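Local coordinates for protein WZI (Escherichia coli, PDB 2YNK) that probably binds capsular polysaccharide at the outer membrane as a lectin-like beta-barrel taking part in group 1 capsule assembly, at residues A[419-422]-A[426-429]; A[376-379]-A[383-386]; A[62-67]-A[451-456]; A[39-44]-A[57-62]. All blocks are in the same frame, centred on the assembly; numbering follows the deposited sequence.

In the fold
Interactions 1 and 2 close two successive hairpins of an antiparallel beta-barrel. Strands 383-393 and 408-422 lie side by side in it, and the contact centres are about 13 Å apart. Interaction 3, its centre about 14 Å from that of interaction 1, sets the end of helix 49-65 on the last strand, 444-454. Interaction 4, its centre about 16 Å from that of interaction 3, joins that helix to helix 34-42. Along the chain interaction 4 closes first; interaction 3 then spans nearly the whole barrel sequence, with interactions 2 and 1 nested inside it. The R61-E451 salt bridge, and R57 packed on I377, join helix 49-65 to the barrel strands, consistent with the N-terminal helices packing as one unit with the barrel.

Interaction 1. Residues A[419-422]-A[426-429]; sequences GDVY and RLNT. With D12 (dodecane), chain C.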
# COMPACT_ATOMS: atom_id res chain seq x y z
N GLY A 419 -1.68 9.90 -18.39
CA GLY A 419 -1.60 9.67 -19.84
C GLY A 419 -0.21 9.65 -20.43
O GLY A 419 0.69 10.36 -19.96
N ASP A 420 -0.03 8.84 -21.48
CA ASP A 420 1.22 8.79 -22.23
C ASP A 420 1.34 10.04 -23.10
O ASP A 420 0.43 10.36 -23.85
CB ASP A 420 1.26 7.55 -23.12
CG ASP A 420 1.41 6.26 -22.32
OD1 ASP A 420 1.96 6.31 -21.19
OD2 ASP A 420 0.97 5.20 -22.81
N VAL A 421 2.47 10.74 -22.99
CA VAL A 421 2.67 12.00 -23.69
C VAL A 421 3.46 11.81 -24.99
O VAL A 421 3.16 12.44 -26.01
CB VAL A 421 3.42 13.02 -22.81
CG1 VAL A 421 3.77 14.27 -23.60
CG2 VAL A 421 2.57 13.39 -21.59
N TYR A 422 4.46 10.94 -24.94
CA TYR A 422 5.37 10.72 -26.06
C TYR A 422 5.90 9.30 -25.97
O TYR A 422 6.50 8.92 -24.97
CB TYR A 422 6.52 11.72 -25.97
CG TYR A 422 7.51 11.63 -27.11
CD1 TYR A 422 7.31 12.35 -28.28
CD2 TYR A 422 8.64 10.83 -27.01
CE1 TYR A 422 8.21 12.27 -29.33
CE2 TYR A 422 9.55 10.75 -28.04
CZ TYR A 422 9.34 11.46 -29.21
OH TYR A 422 10.24 11.38 -30.24
N ARG A 426 5.27 8.69 -19.68
CA ARG A 426 3.96 8.89 -19.04
C ARG A 426 3.96 10.03 -18.01
O ARG A 426 4.89 10.18 -17.23
CB ARG A 426 3.48 7.61 -18.36
CG ARG A 426 2.01 7.64 -17.97
CD ARG A 426 1.54 6.29 -17.46
NE ARG A 426 0.09 6.23 -17.26
CZ ARG A 426 -0.82 6.11 -18.23
NH1 ARG A 426 -0.44 6.09 -19.50
NH2 ARG A 426 -2.11 6.05 -17.94
N LEU A 427 2.86 10.76 -18.02
CA LEU A 427 2.68 11.96 -17.23
C LEU A 427 1.49 11.73 -16.28
O LEU A 427 0.48 11.18 -16.69
CB LEU A 427 2.39 13.11 -18.19
CG LEU A 427 2.33 14.55 -17.70
CD1 LEU A 427 3.66 14.98 -17.09
CD2 LEU A 427 1.95 15.45 -18.86
N ASN A 428 1.63 12.16 -15.02
CA ASN A 428 0.59 11.98 -14.00
C ASN A 428 0.29 13.28 -13.29
O ASN A 428 1.11 13.75 -12.51
CB ASN A 428 1.01 10.94 -12.95
CG ASN A 428 0.57 9.53 -13.31
OD1 ASN A 428 0.78 9.06 -14.43
ND2 ASN A 428 -0.05 8.85 -12.35
N THR A 429 -0.88 13.85 -13.53
CA THR A 429 -1.25 15.12 -12.91
C THR A 429 -2.31 14.97 -11.84
O THR A 429 -3.05 13.98 -11.80
CB THR A 429 -1.75 16.12 -13.95
OG1 THR A 429 -2.67 15.46 -14.84
CG2 THR A 429 -0.57 16.67 -14.76
C1 D12 C . -1.05 20.01 -18.01
C2 D12 C . -0.26 19.08 -18.91
C3 D12 C . -1.11 18.52 -20.06
C4 D12 C . -0.25 17.77 -21.08
C5 D12 C . -1.03 16.66 -21.81
C6 D12 C . -0.42 16.36 -23.18
C7 D12 C . -1.02 15.13 -23.86
C8 D12 C . -0.15 14.64 -25.02
C9 D12 C . -0.66 13.34 -25.65
C10 D12 C . -0.01 13.01 -27.01
C11 D12 C . 0.03 11.50 -27.29
C12 D12 C . -0.50 11.18 -28.67
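G419 and L427 form an antiparallel hydrogen-bonded pair, with G419 N 3.0 Å from L427 O and L427 N 2.9 Å from G419 O. The next pair, D420 with R426, is non-hydrogen-bonded, and its CA atoms are 4.2 Å apart. The short strand segments run at 131° to each other, well splayed from strict antiparallel. The two segments are the turn-end of a beta hairpin made by strands 408-422 and 425-435 of the barrel wall, where V421 and Y422 both face V425 in a classic beta bulge.

On one face of the sheet D420 and R426 form a salt bridge, OD1 to NH1 2.9 Å, which is weak as a hydrogen bond. The carboxylate and guanidinium planes stand 78° apart, with the carboxylate at the guanidinium edge. R426 sends CG away from its own backbone N (chi1 -166°) and stays extended to NE; this carries the head back over the neighbouring strand, where G419 N lies 3.8 Å above the guanidinium plane, over its centre. Beyond the hairpin, NH2 donates to N381 O, while NE makes a weak hydrogen bond to S418 OG.

On the opposite face the contact is apolar. V421 CG2 meets L427 CB at 3.4 Å and also touches CD2. A dodecane runs alongside, its C4 3.9 Å from L427 CD2 and its C10 3.4 Å from V421 O, consistent with this side of the barrel facing lipid.

Interaction 2. Residues A[376-379]-A[383-386]; sequences LITE and RWST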
# COMPACT_ATOMS: atom_id res chain seq x y z
N LEU A 376 -12.18 6.48 -14.83
CA LEU A 376 -12.36 5.98 -16.16
C LEU A 376 -10.99 5.73 -16.74
O LEU A 376 -10.10 6.57 -16.60
CB LEU A 376 -13.11 6.99 -17.03
CG LEU A 376 -13.40 6.52 -18.46
CD1 LEU A 376 -14.58 5.57 -18.46
CD2 LEU A 376 -13.67 7.71 -19.37
N ILE A 377 -10.82 4.59 -17.40
CA ILE A 377 -9.58 4.27 -18.07
C ILE A 377 -9.89 3.94 -19.53
O ILE A 377 -10.58 2.97 -19.84
CB ILE A 377 -8.83 3.12 -17.37
CG1 ILE A 377 -8.72 3.41 -15.86
CG2 ILE A 377 -7.45 2.97 -17.97
CD1 ILE A 377 -8.00 2.35 -15.05
N THR A 378 -9.38 4.78 -20.42
CA THR A 378 -9.54 4.60 -21.86
C THR A 378 -8.81 3.36 -22.38
O THR A 378 -7.87 2.87 -21.75
CB THR A 378 -8.98 5.82 -22.62
OG1 THR A 378 -9.46 7.02 -22.01
CG2 THR A 378 -9.39 5.79 -24.10
N GLU A 379 -9.28 2.88 -23.53
CA GLU A 379 -8.55 1.92 -24.37
C GLU A 379 -7.13 2.44 -24.62
O GLU A 379 -6.15 1.72 -24.50
CB GLU A 379 -9.31 1.76 -25.69
CG GLU A 379 -8.66 0.90 -26.75
CD GLU A 379 -9.62 0.57 -27.88
OE1 GLU A 379 -10.61 1.32 -28.06
OE2 GLU A 379 -9.38 -0.44 -28.58
N ARG A 383 -6.32 7.95 -18.01
CA ARG A 383 -7.10 7.64 -16.82
C ARG A 383 -7.57 8.90 -16.12
O ARG A 383 -6.75 9.66 -15.60
CB ARG A 383 -6.29 6.79 -15.85
CG ARG A 383 -5.38 5.77 -16.51
CD ARG A 383 -4.85 4.77 -15.50
NE ARG A 383 -4.32 3.58 -16.15
CZ ARG A 383 -4.15 2.40 -15.56
NH1 ARG A 383 -4.46 2.20 -14.28
NH2 ARG A 383 -3.68 1.39 -16.28
N TRP A 384 -8.88 9.11 -16.10
CA TRP A 384 -9.48 10.24 -15.41
C TRP A 384 -9.98 9.79 -14.08
O TRP A 384 -10.58 8.73 -13.99
CB TRP A 384 -10.65 10.76 -16.20
CG TRP A 384 -10.26 11.06 -17.61
CD1 TRP A 384 -10.26 10.19 -18.69
CD2 TRP A 384 -9.76 12.33 -18.13
NE1 TRP A 384 -9.82 10.82 -19.82
CE2 TRP A 384 -9.50 12.11 -19.55
CE3 TRP A 384 -9.51 13.57 -17.58
CZ2 TRP A 384 -9.01 13.11 -20.37
CZ3 TRP A 384 -9.01 14.58 -18.42
CH2 TRP A 384 -8.77 14.35 -19.78
N SER A 385 -9.76 10.59 -13.05
CA SER A 385 -10.21 10.21 -11.72
C SER A 385 -10.85 11.37 -10.98
O SER A 385 -10.59 12.54 -11.27
CB SER A 385 -9.06 9.61 -10.91
OG SER A 385 -7.82 10.02 -11.43
N THR A 386 -11.73 11.04 -10.04
CA THR A 386 -12.31 12.01 -9.14
C THR A 386 -12.41 11.41 -7.75
O THR A 386 -12.76 10.23 -7.60
CB THR A 386 -13.68 12.47 -9.62
OG1 THR A 386 -13.51 13.13 -10.88
CG2 THR A 386 -14.32 13.44 -8.64
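L376 and W384 satisfy each other's backbone: L376 N reaches W384 O and W384 N reaches L376 O, both at 2.9 Å. They are an antiparallel hydrogen-bonded pair of the hairpin formed by strands 368-377 and 383-393. L376 O also receives a CA-H contact from R383 CA, 3.2 Å away.

In the adjoining non-hydrogen-bonded pair, I377 and R383 send their side chains to the other face. The arginine chain is extended from CG to NE and passes across the isoleucine, whose CG2 is 3.7 Å from NE. I377 CD1 lies 3.5 Å above one face of the guanidinium, offset toward its rim, and 3.6 Å from NH1. The polar partners of this head come from elsewhere: NH2 forms a salt bridge with D13, NH1 donates to D9 O and NE to N381 OD1. T378 OG1 makes a weak hydrogen bond to Q382 O.

L376 CD2 approaches W384 CD1 at 4.3 Å on the face that meets dodecane. The hairpin therefore splits by chemistry: an alkane-contacting side of leucine and tryptophan, and a buried arginine that shares D13 of helix 8-19 with R57, the one carboxylate probably offsetting both charges.

Interaction 3. Residues A[62-67]-A[451-456]; sequences LSALKA and EIPFSL
P453 of the last barrel strand meets A64 and A67 at the C-terminal end of helix 49-65, but the approach begins two residues earlier. E451 has its CB directed at the helix, and its OE1 forms a salt bridge with R61, one helical turn before L65; its backbone pairs with R426 on the adjacent strand. I452 pairs instead with V71 of strand 69-76. The pairing of strand 444-454 with strand 69-76 closes the 18-stranded antiparallel barrel.

P453 turns its ring to the helix end. Its CB is 3.5 Å from A67 CB and 4.0 Å from A64 O, while CG reaches A64 CB at 4.5 Å, so the CB-CG side of the ring lies against A67 CB and, more loosely, A64 CB. A67 follows the helix end: K66 N still bonds L62 O at 3.0 Å, but K66 has left helical phi/psi, and the A67 methyl points to P453. F454 offers A67 only its backbone, O to CB 4.0 Å. Its side chain starts away from the helix and its ring lies on the surface, touching V71, and its backbone pairs with F69. Beyond it, L456 N is hydrogen-bonded to D68 OD2.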
# COMPACT_ATOMS: atom_id res chain seq x y z
N LEU A 62 4.28 -3.97 -16.22
CA LEU A 62 5.44 -4.63 -15.60
C LEU A 62 6.72 -4.41 -16.42
O LEU A 62 7.81 -4.40 -15.85
CB LEU A 62 5.19 -6.13 -15.43
CG LEU A 62 4.02 -6.57 -14.54
CD1 LEU A 62 3.64 -8.02 -14.82
CD2 LEU A 62 4.36 -6.37 -13.08
N SER A 63 6.59 -4.25 -17.73
CA SER A 63 7.72 -3.86 -18.58
C SER A 63 8.16 -2.44 -18.28
O SER A 63 9.34 -2.15 -18.25
CB SER A 63 7.38 -3.96 -20.06
OG SER A 63 7.39 -5.30 -20.48
N ALA A 64 7.19 -1.55 -18.10
CA ALA A 64 7.47 -0.17 -17.74
C ALA A 64 8.17 -0.10 -16.37
O ALA A 64 9.26 0.44 -16.24
CB ALA A 64 6.18 0.64 -17.71
N LEU A 65 7.53 -0.70 -15.37
CA LEU A 65 8.04 -0.71 -14.01
C LEU A 65 9.46 -1.27 -13.91
O LEU A 65 10.32 -0.69 -13.23
CB LEU A 65 7.10 -1.53 -13.11
CG LEU A 65 5.77 -0.86 -12.81
CD1 LEU A 65 4.79 -1.81 -12.14
CD2 LEU A 65 6.03 0.36 -11.94
N LYS A 66 9.70 -2.38 -14.60
CA LYS A 66 10.98 -3.08 -14.48
C LYS A 66 11.94 -2.84 -15.65
O LYS A 66 12.90 -3.59 -15.82
CB LYS A 66 10.74 -4.57 -14.27
CG LYS A 66 10.03 -4.88 -12.97
CD LYS A 66 10.18 -6.34 -12.60
CE LYS A 66 9.81 -6.58 -11.15
NZ LYS A 66 10.95 -6.28 -10.23
N ALA A 67 11.70 -1.79 -16.43
CA ALA A 67 12.61 -1.39 -17.52
C ALA A 67 14.05 -1.28 -17.04
O ALA A 67 14.31 -0.90 -15.91
CB ALA A 67 12.16 -0.06 -18.11
N GLU A 451 7.20 9.54 -15.88
CA GLU A 451 7.88 8.25 -15.92
C GLU A 451 8.53 8.06 -17.29
O GLU A 451 7.85 8.15 -18.31
CB GLU A 451 6.89 7.11 -15.70
CG GLU A 451 6.17 7.11 -14.36
CD GLU A 451 5.19 5.94 -14.21
OE1 GLU A 451 4.68 5.45 -15.25
OE2 GLU A 451 4.94 5.49 -13.07
N ILE A 452 9.83 7.78 -17.30
CA ILE A 452 10.57 7.54 -18.55
C ILE A 452 11.36 6.24 -18.46
O ILE A 452 12.41 6.20 -17.82
CB ILE A 452 11.55 8.69 -18.88
CG1 ILE A 452 10.85 10.06 -18.88
CG2 ILE A 452 12.18 8.46 -20.25
CD1 ILE A 452 10.75 10.69 -17.52
N PRO A 453 10.85 5.17 -19.08
CA PRO A 453 11.60 3.91 -19.14
C PRO A 453 12.55 3.83 -20.34
O PRO A 453 12.20 4.30 -21.41
CB PRO A 453 10.50 2.84 -19.23
CG PRO A 453 9.20 3.57 -19.23
CD PRO A 453 9.48 4.99 -19.59
N PHE A 454 13.73 3.25 -20.14
CA PHE A 454 14.78 3.14 -21.16
C PHE A 454 15.30 1.71 -21.21
O PHE A 454 15.35 1.03 -20.19
CB PHE A 454 15.98 4.02 -20.79
CG PHE A 454 15.73 5.50 -20.89
CD1 PHE A 454 15.62 6.12 -22.13
CD2 PHE A 454 15.68 6.29 -19.74
CE1 PHE A 454 15.42 7.49 -22.23
CE2 PHE A 454 15.48 7.66 -19.83
CZ PHE A 454 15.35 8.26 -21.07
N SER A 455 15.73 1.27 -22.40
CA SER A 455 16.43 -0.01 -22.57
C SER A 455 17.94 0.20 -22.55
O SER A 455 18.43 1.27 -22.91
CB SER A 455 16.04 -0.68 -23.89
OG SER A 455 14.63 -0.80 -24.01
N LEU A 456 18.68 -0.84 -22.14
CA LEU A 456 20.15 -0.83 -22.15
C LEU A 456 20.69 -2.12 -22.78
O LEU A 456 20.28 -2.49 -23.89
CB LEU A 456 20.69 -0.68 -20.73
CG LEU A 456 20.54 0.71 -20.11
CD1 LEU A 456 20.76 0.68 -18.60
CD2 LEU A 456 21.48 1.70 -20.78

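Interaction 4. Residues A[39-44]-A[57-62]; sequences RALKKA and RINQRL
L41 reaches from helix 34-42 toward helix 49-65 and touches I58 and N59 through a single methyl, CD1. The leucine is stretched out, with CG set beside its backbone N (chi1 -81°) and CD1 continuing the chain outward (chi2 -174°), so that this methyl spans the gap between backbones whose nearest CA atoms, those of L41 and I58, are 8.7 Å apart.

I58 meets it with the CG2 branch, 3.8 Å from L41 CD1; the two side chains cross at a slant. The isoleucine's other branch, CG1 and CD1, leads away from the leucine. N59, one residue on, runs antiparallel alongside the leucine, and L41 CD1 lies equally close to its amide oxygen and nitrogen, 3.9 Å from OD1 and 3.9 Å from ND2. No hydrogen bond links the two segments, and the contact is van der Waals packing with a small buried area.

The pair belongs to an N-terminal helical layer: I58 also packs on D13, L14 and L17 of helix 8-19 and on I37 of helix 34-42, L41 on L55, while R61 of helix 49-65 forms a salt bridge with E451 of barrel strand 444-454.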
# COMPACT_ATOMS: atom_id res chain seq x y z
N ARG A 39 1.12 -16.43 -13.47
CA ARG A 39 0.33 -17.64 -13.34
C ARG A 39 -1.15 -17.32 -13.53
O ARG A 39 -1.83 -17.93 -14.36
CB ARG A 39 0.60 -18.26 -11.97
CG ARG A 39 -0.19 -19.50 -11.61
CD ARG A 39 0.11 -19.92 -10.18
NE ARG A 39 -1.10 -20.19 -9.41
CZ ARG A 39 -1.98 -19.26 -9.01
NH1 ARG A 39 -1.80 -17.97 -9.32
NH2 ARG A 39 -3.05 -19.62 -8.31
N ALA A 40 -1.66 -16.34 -12.78
CA ALA A 40 -3.05 -15.93 -12.93
C ALA A 40 -3.36 -15.49 -14.37
O ALA A 40 -4.45 -15.78 -14.88
CB ALA A 40 -3.40 -14.82 -11.95
N LEU A 41 -2.41 -14.84 -15.03
CA LEU A 41 -2.60 -14.39 -16.42
C LEU A 41 -2.74 -15.56 -17.41
O LEU A 41 -3.43 -15.43 -18.42
CB LEU A 41 -1.46 -13.47 -16.88
CG LEU A 41 -1.47 -11.99 -16.49
CD1 LEU A 41 -0.32 -11.27 -17.18
CD2 LEU A 41 -2.79 -11.32 -16.83
N LYS A 42 -2.09 -16.68 -17.11
CA LYS A 42 -2.10 -17.82 -18.02
C LYS A 42 -3.42 -18.58 -17.98
O LYS A 42 -3.71 -19.35 -18.91
CB LYS A 42 -0.93 -18.75 -17.72
CG LYS A 42 0.39 -18.16 -18.19
CD LYS A 42 1.60 -18.86 -17.59
CE LYS A 42 2.89 -18.08 -17.85
NZ LYS A 42 4.11 -18.86 -17.49
N LYS A 43 -4.22 -18.38 -16.93
CA LYS A 43 -5.54 -19.00 -16.82
C LYS A 43 -6.63 -17.94 -16.83
O LYS A 43 -7.66 -18.06 -16.15
CB LYS A 43 -5.62 -19.89 -15.57
CG LYS A 43 -4.45 -20.87 -15.46
CD LYS A 43 -4.85 -22.33 -15.24
CE LYS A 43 -3.71 -23.27 -15.60
NZ LYS A 43 -3.81 -24.59 -14.91
N ALA A 44 -6.40 -16.89 -17.62
CA ALA A 44 -7.30 -15.75 -17.71
C ALA A 44 -8.44 -16.06 -18.68
O ALA A 44 -8.21 -16.50 -19.80
CB ALA A 44 -6.55 -14.51 -18.17
N ARG A 57 -2.61 -4.69 -20.81
CA ARG A 57 -1.96 -3.63 -20.04
C ARG A 57 -1.08 -4.19 -18.93
O ARG A 57 -0.03 -3.63 -18.64
CB ARG A 57 -3.02 -2.68 -19.46
CG ARG A 57 -2.81 -1.21 -19.82
CD ARG A 57 -4.11 -0.52 -20.21
NE ARG A 57 -5.11 -0.56 -19.14
CZ ARG A 57 -6.37 -0.15 -19.27
NH1 ARG A 57 -6.82 0.35 -20.42
NH2 ARG A 57 -7.20 -0.24 -18.22
N ILE A 58 -1.47 -5.32 -18.33
CA ILE A 58 -0.69 -5.89 -17.22
C ILE A 58 0.80 -6.08 -17.52
O ILE A 58 1.64 -5.55 -16.81
CB ILE A 58 -1.27 -7.24 -16.73
CG1 ILE A 58 -2.74 -7.08 -16.28
CG2 ILE A 58 -0.42 -7.81 -15.61
CD1 ILE A 58 -3.05 -5.89 -15.40
N ASN A 59 1.13 -6.82 -18.58
CA ASN A 59 2.54 -7.02 -18.94
C ASN A 59 3.22 -5.74 -19.45
O ASN A 59 4.41 -5.54 -19.23
CB ASN A 59 2.69 -8.15 -19.97
CG ASN A 59 2.69 -9.53 -19.32
OD1 ASN A 59 3.10 -9.69 -18.17
ND2 ASN A 59 2.24 -10.54 -20.07
N GLN A 60 2.45 -4.90 -20.13
CA GLN A 60 2.97 -3.62 -20.58
C GLN A 60 3.46 -2.81 -19.38
O GLN A 60 4.54 -2.20 -19.42
CB GLN A 60 1.91 -2.84 -21.35
CG GLN A 60 2.46 -1.57 -21.98
CD GLN A 60 1.41 -0.67 -22.60
OE1 GLN A 60 0.21 -0.95 -22.54
NE2 GLN A 60 1.85 0.44 -23.18
N ARG A 61 2.68 -2.83 -18.30
CA ARG A 61 3.02 -2.07 -17.11
C ARG A 61 4.26 -2.65 -16.43
O ARG A 61 5.20 -1.91 -16.14
CB ARG A 61 1.84 -2.02 -16.13
CG ARG A 61 2.02 -1.07 -14.95
CD ARG A 61 2.26 0.37 -15.36
NE ARG A 61 2.52 1.23 -14.20
CZ ARG A 61 3.05 2.45 -14.25
NH1 ARG A 61 3.39 3.01 -15.40
NH2 ARG A 61 3.24 3.13 -13.13
N LEU A 62 4.28 -3.97 -16.22
CA LEU A 62 5.44 -4.63 -15.60
C LEU A 62 6.72 -4.41 -16.42
O LEU A 62 7.81 -4.40 -15.85
CB LEU A 62 5.19 -6.13 -15.43
CG LEU A 62 4.02 -6.57 -14.54
CD1 LEU A 62 3.64 -8.02 -14.82
CD2 LEU A 62 4.36 -6.37 -13.08